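Ethanolamine kinase Pv091845 (Plasmodium vivax, PDB 2QG7) probably phosphorylates ethanolamine, the first of three steps toward phosphatidylethanolamine, and belongs to the choline/ethanolamine kinase family. Local coordinates at residues Asp109-Gln114 with Ile125-Met130; Leu137-Gly142 with Arg178-Met183; Cys376-Thr381 with Met443-Ala448; Leu423-Gln428 with Phe436-Tyr441. All coordinates share one frame; numbering follows the deposited sequence.

Read from the N terminus, contact 1 closes first, folding strands 112-116 and 122-128 into a hairpin. Contact 2 opens only after it and joins the next strand, 136-141, to strand 177-181 across an excursion that holds helix 151-163. The two touch, because strands 122-128 and 136-141 are neighbours in one five-stranded antiparallel sheet. Contact 3 lies on the other side of the chain's centre, its centre about 31 Å from that of contact 2, and ties the loop after helix 360-369 to helix 438-448. Contact 4 is nested inside the long loop that contact 3 closes; it pairs helix 413-430 with the start of helix 438-448, which both contacts use.

Contact 1 (Asp109-Gln114 with Ile125-Met130); sequences DSLEFQ and IKVKDM
A beta hairpin opens the five-stranded antiparallel sheet of this protein-kinase-like fold, and residues 109-114 and 125-130 form the part of it farther from the turn. Within it, strand pieces 112-114 and 125-128 run at 162° to each other. Glu112 pairs with Lys128, and Gln114 with Lys126, as hydrogen-bonded antiparallel pairs; Phe113 and Val127 between them form a non-hydrogen-bonded pair. Each hydrogen-bonded pair is closed by two amide-carbonyl bonds, yet the bonds differ in quality. Lys128 N reaches Glu112 O at 2.7 Å, almost straight and in the carbonyl plane, whereas Glu112 N meets Lys128 O at 3.0 Å from above the plane of the Lys128 carbonyl.

The two faces of the hairpin differ in character. Glu112, Gln114, Lys126 and Lys128 share the more polar one, where Glu112 CB and Lys128 CB meet at 3.6 Å before both chains lead away from the partner strand. On the other face Phe113 stands beside Val127, both pointing the same way. With its CG anti to the carbonyl carbon (chi1 -66°), Phe113 brings one ortho-meta side of its ring, CD2 and CE2, against the valine methyls, while Ile125 CG2 touches CD2 obliquely. Helix 84-98 packs on this same ring through Tyr88, Cys91 and Lys92. Beyond Val127 the sheet continues, since its backbone bonds to Tyr136 and its side chain touches Ile138.

Next to Glu112, Leu111 bends round so that its CD2 methyl lies 4.1 Å from Val127 CG1 and 4.0 Å from Asp129 OD1.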
# COMPACT_ATOMS: atom_id res chain seq x y z
N ASP D 109 -37.24 -17.14 -22.58
CA ASP D 109 -36.76 -16.30 -21.49
C ASP D 109 -36.68 -17.19 -20.24
O ASP D 109 -36.95 -16.77 -19.08
CB ASP D 109 -37.66 -15.06 -21.28
CG ASP D 109 -39.07 -15.41 -20.81
OD1 ASP D 109 -39.61 -16.46 -21.23
OD2 ASP D 109 -39.65 -14.62 -20.02
N SER D 110 -36.31 -18.46 -20.53
CA SER D 110 -35.99 -19.46 -19.52
C SER D 110 -34.46 -19.58 -19.39
O SER D 110 -33.92 -20.65 -19.02
CB SER D 110 -36.59 -20.82 -19.90
OG SER D 110 -37.98 -20.71 -20.17
N LEU D 111 -33.77 -18.49 -19.72
CA LEU D 111 -32.32 -18.46 -19.67
C LEU D 111 -31.88 -18.20 -18.24
O LEU D 111 -32.46 -17.36 -17.55
CB LEU D 111 -31.75 -17.41 -20.62
CG LEU D 111 -32.13 -17.43 -22.11
CD1 LEU D 111 -32.04 -16.02 -22.68
CD2 LEU D 111 -31.24 -18.39 -22.89
N GLU D 112 -30.88 -18.95 -17.80
CA GLU D 112 -30.26 -18.76 -16.50
C GLU D 112 -29.16 -17.72 -16.62
O GLU D 112 -28.25 -17.87 -17.44
CB GLU D 112 -29.67 -20.10 -16.02
CG GLU D 112 -30.66 -21.02 -15.27
CD GLU D 112 -30.67 -20.75 -13.76
OE1 GLU D 112 -30.75 -19.55 -13.32
OE2 GLU D 112 -30.59 -21.76 -13.00
N PHE D 113 -29.24 -16.66 -15.82
CA PHE D 113 -28.21 -15.63 -15.80
C PHE D 113 -27.44 -15.67 -14.51
O PHE D 113 -28.03 -15.69 -13.43
CB PHE D 113 -28.83 -14.24 -15.96
CG PHE D 113 -29.45 -14.02 -17.29
CD1 PHE D 113 -30.83 -14.02 -17.43
CD2 PHE D 113 -28.64 -13.83 -18.42
CE1 PHE D 113 -31.43 -13.83 -18.67
CE2 PHE D 113 -29.22 -13.64 -19.67
CZ PHE D 113 -30.61 -13.64 -19.79
N GLN D 114 -26.11 -15.68 -14.62
CA GLN D 114 -25.23 -15.61 -13.45
C GLN D 114 -24.08 -14.60 -13.62
O GLN D 114 -23.26 -14.71 -14.54
CB GLN D 114 -24.74 -17.01 -13.03
CG GLN D 114 -24.04 -17.09 -11.65
CD GLN D 114 -24.72 -16.23 -10.56
OE1 GLN D 114 -24.08 -15.36 -9.95
NE2 GLN D 114 -26.03 -16.49 -10.30
N ILE D 125 -21.48 -11.61 -17.52
CA ILE D 125 -22.70 -12.35 -17.21
C ILE D 125 -22.80 -13.59 -18.07
O ILE D 125 -22.89 -13.51 -19.31
CB ILE D 125 -24.00 -11.48 -17.31
CG1 ILE D 125 -23.84 -10.13 -16.59
CG2 ILE D 125 -25.24 -12.28 -16.80
CD1 ILE D 125 -23.30 -8.99 -17.49
N LYS D 126 -22.76 -14.73 -17.37
CA LYS D 126 -22.92 -16.08 -17.92
C LYS D 126 -24.41 -16.36 -18.20
O LYS D 126 -25.26 -16.17 -17.34
CB LYS D 126 -22.35 -17.09 -16.91
CG LYS D 126 -22.79 -18.57 -17.11
CD LYS D 126 -22.09 -19.48 -16.08
CE LYS D 126 -22.12 -20.95 -16.57
NZ LYS D 126 -21.47 -21.94 -15.66
N VAL D 127 -24.70 -16.80 -19.42
CA VAL D 127 -26.06 -17.07 -19.88
C VAL D 127 -26.17 -18.57 -20.15
O VAL D 127 -25.44 -19.09 -20.99
CB VAL D 127 -26.40 -16.29 -21.19
CG1 VAL D 127 -27.86 -16.49 -21.59
CG2 VAL D 127 -26.08 -14.82 -21.04
N LYS D 128 -27.06 -19.26 -19.45
CA LYS D 128 -27.27 -20.70 -19.67
C LYS D 128 -28.59 -20.95 -20.40
O LYS D 128 -29.55 -20.21 -20.21
CB LYS D 128 -27.23 -21.49 -18.35
CG LYS D 128 -26.04 -21.15 -17.42
CD LYS D 128 -25.94 -22.21 -16.29
CE LYS D 128 -25.26 -21.59 -15.03
NZ LYS D 128 -24.75 -22.87 -14.09
N ASP D 129 -28.64 -21.99 -21.23
CA ASP D 129 -29.92 -22.42 -21.84
C ASP D 129 -30.25 -23.88 -21.49
O ASP D 129 -29.41 -24.77 -21.70
CB ASP D 129 -29.92 -22.21 -23.36
CG ASP D 129 -31.32 -22.24 -23.97
OD1 ASP D 129 -32.32 -22.19 -23.21
OD2 ASP D 129 -31.42 -22.31 -25.22
N MET D 130 -31.45 -24.09 -20.94
CA MET D 130 -31.93 -25.43 -20.61
C MET D 130 -32.14 -26.26 -21.88
O MET D 130 -31.55 -27.35 -22.05
CB MET D 130 -33.24 -25.35 -19.79
CG MET D 130 -33.90 -26.71 -19.46
SD MET D 130 -35.16 -27.26 -20.65
CE MET D 130 -35.37 -28.97 -20.12

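Contact 2 (Leu137-Gly142 with Arg178-Met183); sequences LIRLYG and RIEEFM
Strands 137-141 and 178-181 run antiparallel but noticeably twisted, at 143° between their directions and 4.9 Å apart at their closest approach. Leu137 with Glu180 and Arg139 with Arg178 are hydrogen-bonded pairs, and Ile138 with Ile179 is the non-hydrogen-bonded pair between them. Of the four backbone bonds, Arg139 N to Arg178 O is nearly straight at 3.0 Å; the bond from Leu137 N to Glu180 O is more bent and comes in almost along the C=O axis.

The isoleucines turn to the face packed by helix 84-98 at Cys91 and Val94. Charged residues crowd the other face of this five-stranded sheet of the kinase-like fold, in a salt-bridge network. Arg139 grips Glu180 side-on: NE lies 3.1 Å from OE1, which is met from above the carboxylate plane, and NH1 lies 2.8 Å from OE2, on its syn lone pair. Glu180 OE1 also accepts from Arg178 NH2 at 3.0 Å, so one oxygen serves two arginines. That shared acceptor probably offsets the repulsion between Arg139 NE and Arg178 NH2, only 3.2 Å apart. Arg139 CD meanwhile sits over one face of the Arg178 guanidinium, toward its rim. Both Arg178 and Glu180 hold CG in the crowded position between backbone N and carbonyl carbon (chi1 72° and 64°), which brings their ends toward the partner strand.

Arg178 has a second acid, Glu154, bound through NH1, and its NE makes a weak hydrogen bond to Tyr141 OH at 3.4 Å. Leu137 CD2 lies against Glu180 OE2, while its CD1 faces the ring edge of Phe182.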
# COMPACT_ATOMS: atom_id res chain seq x y z
N LEU D 137 -21.86 -15.68 -23.09
CA LEU D 137 -21.30 -14.74 -22.10
C LEU D 137 -21.64 -13.32 -22.53
O LEU D 137 -21.45 -12.96 -23.72
CB LEU D 137 -19.78 -14.94 -21.99
CG LEU D 137 -18.98 -14.20 -20.91
CD1 LEU D 137 -19.35 -14.72 -19.54
CD2 LEU D 137 -17.47 -14.36 -21.14
N ILE D 138 -22.15 -12.52 -21.59
CA ILE D 138 -22.38 -11.12 -21.89
C ILE D 138 -21.33 -10.29 -21.18
O ILE D 138 -21.10 -10.45 -19.98
CB ILE D 138 -23.80 -10.64 -21.53
CG1 ILE D 138 -24.86 -11.47 -22.26
CG2 ILE D 138 -23.97 -9.16 -21.86
CD1 ILE D 138 -26.28 -11.12 -21.87
N ARG D 139 -20.68 -9.42 -21.96
CA ARG D 139 -19.70 -8.52 -21.42
C ARG D 139 -20.20 -7.10 -21.61
O ARG D 139 -20.46 -6.65 -22.74
CB ARG D 139 -18.35 -8.73 -22.11
CG ARG D 139 -17.20 -7.97 -21.47
CD ARG D 139 -15.97 -8.01 -22.35
NE ARG D 139 -15.40 -9.35 -22.45
CZ ARG D 139 -14.59 -9.91 -21.54
NH1 ARG D 139 -14.14 -11.14 -21.75
NH2 ARG D 139 -14.25 -9.25 -20.42
N LEU D 140 -20.35 -6.41 -20.48
CA LEU D 140 -20.83 -5.04 -20.46
C LEU D 140 -19.69 -4.15 -20.02
O LEU D 140 -19.10 -4.37 -18.95
CB LEU D 140 -22.03 -4.92 -19.51
CG LEU D 140 -23.30 -5.73 -19.85
CD1 LEU D 140 -24.30 -5.60 -18.73
CD2 LEU D 140 -23.95 -5.24 -21.14
N TYR D 141 -19.37 -3.17 -20.85
CA TYR D 141 -18.25 -2.27 -20.60
C TYR D 141 -18.56 -1.25 -19.51
O TYR D 141 -19.73 -0.86 -19.33
CB TYR D 141 -17.82 -1.55 -21.88
CG TYR D 141 -17.71 -2.40 -23.14
CD1 TYR D 141 -17.23 -3.72 -23.09
CD2 TYR D 141 -18.05 -1.85 -24.40
CE1 TYR D 141 -17.12 -4.48 -24.24
CE2 TYR D 141 -17.94 -2.60 -25.56
CZ TYR D 141 -17.47 -3.92 -25.47
OH TYR D 141 -17.35 -4.68 -26.62
N GLY D 142 -17.52 -0.81 -18.78
CA GLY D 142 -17.65 0.30 -17.82
C GLY D 142 -17.72 1.68 -18.47
O GLY D 142 -17.89 1.80 -19.70
N ARG D 178 -20.77 -6.67 -25.49
CA ARG D 178 -20.76 -7.71 -26.53
C ARG D 178 -21.31 -9.05 -26.04
O ARG D 178 -21.43 -9.29 -24.82
CB ARG D 178 -19.34 -7.92 -27.06
CG ARG D 178 -18.42 -8.64 -26.06
CD ARG D 178 -17.11 -9.02 -26.68
NE ARG D 178 -16.20 -7.89 -26.72
CZ ARG D 178 -14.99 -7.87 -26.16
NH1 ARG D 178 -14.26 -6.77 -26.27
NH2 ARG D 178 -14.52 -8.93 -25.50
N ILE D 179 -21.61 -9.93 -27.00
CA ILE D 179 -21.98 -11.31 -26.70
C ILE D 179 -20.91 -12.25 -27.25
O ILE D 179 -20.64 -12.28 -28.47
CB ILE D 179 -23.39 -11.73 -27.26
CG1 ILE D 179 -24.46 -10.68 -26.92
CG2 ILE D 179 -23.78 -13.10 -26.70
CD1 ILE D 179 -25.79 -10.84 -27.71
N GLU D 180 -20.33 -13.04 -26.36
CA GLU D 180 -19.19 -13.87 -26.72
C GLU D 180 -19.36 -15.29 -26.21
O GLU D 180 -20.23 -15.58 -25.38
CB GLU D 180 -17.86 -13.23 -26.24
CG GLU D 180 -17.74 -13.12 -24.72
CD GLU D 180 -16.51 -12.33 -24.24
OE1 GLU D 180 -16.23 -11.22 -24.74
OE2 GLU D 180 -15.84 -12.81 -23.30
N GLU D 181 -18.52 -16.17 -26.74
CA GLU D 181 -18.53 -17.60 -26.48
C GLU D 181 -18.05 -17.86 -25.07
O GLU D 181 -17.00 -17.35 -24.66
CB GLU D 181 -17.59 -18.30 -27.47
CG GLU D 181 -17.77 -19.79 -27.59
CD GLU D 181 -16.76 -20.45 -28.54
OE1 GLU D 181 -16.15 -21.47 -28.12
OE2 GLU D 181 -16.58 -19.99 -29.70
N PHE D 182 -18.83 -18.65 -24.35
CA PHE D 182 -18.47 -19.04 -23.01
C PHE D 182 -17.38 -20.10 -23.07
O PHE D 182 -17.43 -21.04 -23.89
CB PHE D 182 -19.68 -19.56 -22.24
CG PHE D 182 -19.37 -20.08 -20.87
CD1 PHE D 182 -19.19 -19.20 -19.79
CD2 PHE D 182 -19.26 -21.45 -20.64
CE1 PHE D 182 -18.89 -19.69 -18.51
CE2 PHE D 182 -18.98 -21.95 -19.36
CZ PHE D 182 -18.79 -21.07 -18.30
N MET D 183 -16.39 -19.93 -22.20
CA MET D 183 -15.36 -20.94 -22.02
C MET D 183 -15.32 -21.38 -20.55
O MET D 183 -15.20 -20.57 -19.64
CB MET D 183 -14.02 -20.37 -22.46
CG MET D 183 -12.86 -21.38 -22.48
SD MET D 183 -11.23 -20.58 -22.72
CE MET D 183 -11.20 -19.45 -21.31

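Contact 3 (Cys376-Thr381 with Met443-Ala448); sequences CDWDLT and MTRLTA
Trp378 lays the NE1, CE2 and CZ2 side of its indole along the methyl of Ala448, whose CB is 3.6 Å from CZ2. Farther round the same ring system, Arg445 arrives at the edge: its NE lies 3.6 Å from Trp378 CH2, with the guanidinium and indole planes 59° apart. The arginine is folded at chi2 and chi3, which carries CD and NE to the indole rim. Its polar end is engaged elsewhere, NE bonding to His418 and NH2 to Tyr441 OH.

A water joins the two segments, accepting from Trp378 NE1 at 2.8 Å and donating to Thr444 O at 2.8 Å. It lies in the plane of the indole, at its edge, so the indole N-H is linked to the helix carbonyl through the water rather than by a direct bond. Cys376 O rests over one indole face, offset toward the rim, while Cys376 CB meets Thr444 CG2 at 3.9 Å. Within the loop, Thr381 OG1 donates to Trp378 O nearly along the C=O axis.

Trp378 also makes edge-to-face pairs with His418 and with Phe454. This is loop-on-helix packing in the largely helical part of the kinase-like fold, in which the tryptophan of the short 3-10 turn packs on helix 438-448.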
# COMPACT_ATOMS: atom_id res chain seq x y z
N CYS D 376 0.66 -6.05 -4.44
CA CYS D 376 2.02 -5.57 -4.74
C CYS D 376 3.11 -6.09 -3.79
O CYS D 376 4.01 -5.38 -3.36
CB CYS D 376 2.01 -4.06 -4.86
SG CYS D 376 0.97 -3.38 -6.12
N ASP D 377 3.02 -7.37 -3.45
CA ASP D 377 4.06 -8.02 -2.67
C ASP D 377 5.28 -8.31 -3.54
O ASP D 377 5.38 -9.38 -4.09
CB ASP D 377 3.53 -9.28 -2.04
CG ASP D 377 2.39 -9.01 -1.06
OD1 ASP D 377 2.61 -8.16 -0.15
OD2 ASP D 377 1.30 -9.62 -1.17
N TRP D 378 6.19 -7.34 -3.68
CA TRP D 378 7.23 -7.35 -4.71
C TRP D 378 8.27 -8.45 -4.57
O TRP D 378 8.98 -8.77 -5.52
CB TRP D 378 7.92 -6.02 -4.82
CG TRP D 378 7.03 -4.89 -5.21
CD1 TRP D 378 6.95 -3.67 -4.61
CD2 TRP D 378 6.11 -4.84 -6.32
NE1 TRP D 378 6.04 -2.86 -5.27
CE2 TRP D 378 5.50 -3.56 -6.31
CE3 TRP D 378 5.73 -5.76 -7.32
CZ2 TRP D 378 4.54 -3.18 -7.24
CZ3 TRP D 378 4.79 -5.38 -8.23
CH2 TRP D 378 4.20 -4.10 -8.19
N ASP D 379 8.33 -9.05 -3.39
CA ASP D 379 9.25 -10.16 -3.13
C ASP D 379 8.78 -11.48 -3.80
O ASP D 379 9.51 -12.48 -3.83
CB ASP D 379 9.44 -10.34 -1.62
CG ASP D 379 8.10 -10.51 -0.86
OD1 ASP D 379 7.12 -9.72 -1.09
OD2 ASP D 379 8.04 -11.43 -0.00
N LEU D 380 7.56 -11.47 -4.34
CA LEU D 380 7.01 -12.61 -5.04
C LEU D 380 7.38 -12.60 -6.53
O LEU D 380 7.16 -13.57 -7.22
CB LEU D 380 5.49 -12.67 -4.84
CG LEU D 380 4.95 -12.89 -3.40
CD1 LEU D 380 3.46 -12.81 -3.36
CD2 LEU D 380 5.38 -14.25 -2.88
N THR D 381 7.93 -11.49 -7.02
CA THR D 381 8.37 -11.41 -8.40
C THR D 381 9.57 -12.36 -8.60
O THR D 381 10.35 -12.56 -7.66
CB THR D 381 8.74 -9.98 -8.80
OG1 THR D 381 9.75 -9.50 -7.91
CG2 THR D 381 7.53 -9.06 -8.78
N MET D 443 -0.26 4.80 -7.09
CA MET D 443 0.87 5.39 -6.37
C MET D 443 1.85 4.34 -5.95
O MET D 443 3.03 4.60 -5.95
CB MET D 443 0.40 6.19 -5.13
CG MET D 443 -0.36 7.46 -5.47
SD MET D 443 0.64 8.59 -6.51
CE MET D 443 1.97 9.04 -5.38
N THR D 444 1.36 3.18 -5.56
CA THR D 444 2.19 2.03 -5.25
C THR D 444 2.98 1.54 -6.47
O THR D 444 4.18 1.22 -6.32
CB THR D 444 1.36 0.86 -4.67
OG1 THR D 444 0.54 1.34 -3.59
CG2 THR D 444 2.26 -0.26 -4.17
N ARG D 445 2.34 1.47 -7.65
CA ARG D 445 3.05 1.12 -8.90
C ARG D 445 4.12 2.16 -9.25
O ARG D 445 5.21 1.78 -9.61
CB ARG D 445 2.11 0.93 -10.12
CG ARG D 445 1.09 -0.16 -10.01
CD ARG D 445 1.67 -1.50 -9.63
NE ARG D 445 2.65 -1.97 -10.63
CZ ARG D 445 2.35 -2.69 -11.72
NH1 ARG D 445 3.32 -3.05 -12.52
NH2 ARG D 445 1.09 -3.06 -12.01
N LEU D 446 3.78 3.44 -9.18
CA LEU D 446 4.72 4.53 -9.43
C LEU D 446 5.87 4.55 -8.45
O LEU D 446 6.97 4.91 -8.85
CB LEU D 446 4.04 5.88 -9.40
CG LEU D 446 3.22 6.25 -10.65
CD1 LEU D 446 2.69 7.69 -10.56
CD2 LEU D 446 3.97 6.04 -12.00
N THR D 447 5.63 4.17 -7.18
CA THR D 447 6.65 4.03 -6.16
C THR D 447 7.61 2.89 -6.56
O THR D 447 8.83 3.02 -6.42
CB THR D 447 6.02 3.74 -4.74
OG1 THR D 447 5.16 4.82 -4.35
CG2 THR D 447 7.05 3.60 -3.66
N ALA D 448 7.04 1.77 -7.01
CA ALA D 448 7.79 0.61 -7.50
C ALA D 448 8.74 0.94 -8.65
O ALA D 448 9.77 0.32 -8.76
CB ALA D 448 6.87 -0.52 -7.88
O HOH W 1 5.64 -0.19 -4.42

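Contact 4 (Leu423-Gln428 with Phe436-Tyr441); sequences LWSLLQ and FDFINY
The Phe438 ring is sandwiched: Phe436 CD1 lies over one face and Gln428 CB over the opposite one, each offset toward the rim. Gln428 makes a CH-pi contact, its CB 3.7 Å from the centroid of the Phe438 ring and close to the ring normal. At the edge of the same ring come Ser425 OG, in plane, and Trp424 CH2. The edge of Phe438 turns toward the face of Trp424 in an offset edge-to-face pair, centroids 5.8 Å apart and planes at 71°. Gln428 touches both rings, for beyond the CB contact its CG sits over the centre of one face of the Trp424 ring.

The polar link is short. Ser425 OG, anti to its backbone N (chi1 -162°), donates to Phe438 O at 2.7 Å, in the carbonyl plane and on a lone pair. The hydroxyl also touches the edge of the Tyr441 ring, with CD2 at 3.5 Å. On another side Leu426 CD2 lies 3.8 Å from Ile439 O and 4.3 Å from Ile439 CD1.

Asp437 is at the N-cap position of helix 438-448, and the first turn of that helix packs against helix 413-430, just across the connecting loop. Helix 236-251 lies against Leu423 and Leu427 of helix 413-430, while Ile439 packs on Thr447 of the second subunit.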
# COMPACT_ATOMS: atom_id res chain seq x y z
N LEU D 423 0.05 5.08 -14.19
CA LEU D 423 -0.61 6.20 -14.80
C LEU D 423 -2.01 5.82 -15.22
O LEU D 423 -2.91 6.63 -15.14
CB LEU D 423 0.15 6.69 -16.02
CG LEU D 423 1.58 7.20 -15.91
CD1 LEU D 423 2.14 7.46 -17.31
CD2 LEU D 423 1.71 8.42 -14.97
N TRP D 424 -2.18 4.58 -15.67
CA TRP D 424 -3.51 4.06 -15.97
C TRP D 424 -4.41 4.12 -14.74
O TRP D 424 -5.54 4.58 -14.80
CB TRP D 424 -3.40 2.60 -16.45
CG TRP D 424 -4.70 1.95 -16.69
CD1 TRP D 424 -5.46 2.02 -17.84
CD2 TRP D 424 -5.44 1.14 -15.77
NE1 TRP D 424 -6.61 1.27 -17.69
CE2 TRP D 424 -6.64 0.73 -16.42
CE3 TRP D 424 -5.22 0.72 -14.44
CZ2 TRP D 424 -7.61 -0.06 -15.79
CZ3 TRP D 424 -6.16 -0.05 -13.82
CH2 TRP D 424 -7.35 -0.47 -14.52
N SER D 425 -3.90 3.61 -13.63
CA SER D 425 -4.66 3.57 -12.39
C SER D 425 -5.02 4.94 -11.82
O SER D 425 -6.11 5.16 -11.33
CB SER D 425 -3.94 2.75 -11.35
OG SER D 425 -4.87 2.39 -10.34
N LEU D 426 -4.09 5.87 -11.92
CA LEU D 426 -4.37 7.24 -11.51
C LEU D 426 -5.46 7.87 -12.38
O LEU D 426 -6.34 8.58 -11.84
CB LEU D 426 -3.09 8.09 -11.53
CG LEU D 426 -2.11 7.86 -10.38
CD1 LEU D 426 -0.84 8.72 -10.56
CD2 LEU D 426 -2.74 8.12 -8.98
N LEU D 427 -5.41 7.65 -13.70
CA LEU D 427 -6.42 8.16 -14.64
C LEU D 427 -7.80 7.62 -14.36
O LEU D 427 -8.77 8.32 -14.52
CB LEU D 427 -6.08 7.77 -16.07
CG LEU D 427 -5.47 8.78 -17.04
CD1 LEU D 427 -5.20 8.03 -18.38
CD2 LEU D 427 -6.42 9.95 -17.25
N GLN D 428 -7.86 6.37 -13.97
CA GLN D 428 -9.09 5.73 -13.55
C GLN D 428 -9.63 6.29 -12.24
O GLN D 428 -10.86 6.36 -12.05
CB GLN D 428 -8.87 4.21 -13.44
CG GLN D 428 -8.44 3.59 -14.74
CD GLN D 428 -9.58 3.37 -15.70
OE1 GLN D 428 -10.11 2.27 -15.78
NE2 GLN D 428 -9.96 4.41 -16.44
N PHE D 436 -12.62 -0.05 -6.65
CA PHE D 436 -11.21 -0.41 -6.61
C PHE D 436 -10.43 0.84 -6.15
O PHE D 436 -10.73 1.97 -6.55
CB PHE D 436 -10.73 -0.95 -7.98
CG PHE D 436 -9.29 -1.41 -8.00
CD1 PHE D 436 -8.29 -0.58 -8.49
CD2 PHE D 436 -8.94 -2.68 -7.49
CE1 PHE D 436 -6.97 -0.97 -8.47
CE2 PHE D 436 -7.61 -3.09 -7.49
CZ PHE D 436 -6.62 -2.22 -7.98
N ASP D 437 -9.43 0.62 -5.29
CA ASP D 437 -8.60 1.72 -4.82
C ASP D 437 -7.53 2.09 -5.86
O ASP D 437 -6.34 1.87 -5.66
CB ASP D 437 -8.00 1.34 -3.47
CG ASP D 437 -7.50 2.54 -2.68
OD1 ASP D 437 -7.10 2.29 -1.49
OD2 ASP D 437 -7.48 3.69 -3.23
N PHE D 438 -7.99 2.71 -6.95
CA PHE D 438 -7.16 3.20 -8.03
C PHE D 438 -6.00 4.13 -7.65
O PHE D 438 -4.90 3.98 -8.19
CB PHE D 438 -8.02 3.88 -9.08
CG PHE D 438 -8.89 2.93 -9.87
CD1 PHE D 438 -10.28 2.95 -9.74
CD2 PHE D 438 -8.32 2.01 -10.76
CE1 PHE D 438 -11.10 2.06 -10.49
CE2 PHE D 438 -9.12 1.12 -11.51
CZ PHE D 438 -10.53 1.15 -11.37
N ILE D 439 -6.23 5.10 -6.77
CA ILE D 439 -5.20 6.09 -6.40
C ILE D 439 -4.02 5.46 -5.67
O ILE D 439 -2.87 5.73 -6.01
CB ILE D 439 -5.79 7.20 -5.49
CG1 ILE D 439 -7.01 7.88 -6.15
CG2 ILE D 439 -4.68 8.18 -5.02
CD1 ILE D 439 -6.75 8.54 -7.50
N ASN D 440 -4.31 4.65 -4.66
CA ASN D 440 -3.33 4.00 -3.88
C ASN D 440 -2.59 2.93 -4.70
O ASN D 440 -1.37 2.75 -4.53
CB ASN D 440 -3.99 3.33 -2.65
CG ASN D 440 -4.09 4.28 -1.45
OD1 ASN D 440 -5.18 4.52 -0.90
ND2 ASN D 440 -2.95 4.82 -1.04
N TYR D 441 -3.34 2.21 -5.54
CA TYR D 441 -2.74 1.21 -6.38
C TYR D 441 -1.84 1.88 -7.39
O TYR D 441 -0.76 1.38 -7.63
CB TYR D 441 -3.78 0.32 -7.10
CG TYR D 441 -3.15 -0.69 -8.03
CD1 TYR D 441 -2.56 -1.85 -7.53
CD2 TYR D 441 -3.14 -0.48 -9.42
CE1 TYR D 441 -1.99 -2.77 -8.37
CE2 TYR D 441 -2.56 -1.41 -10.27
CZ TYR D 441 -2.00 -2.56 -9.74
OH TYR D 441 -1.41 -3.50 -10.58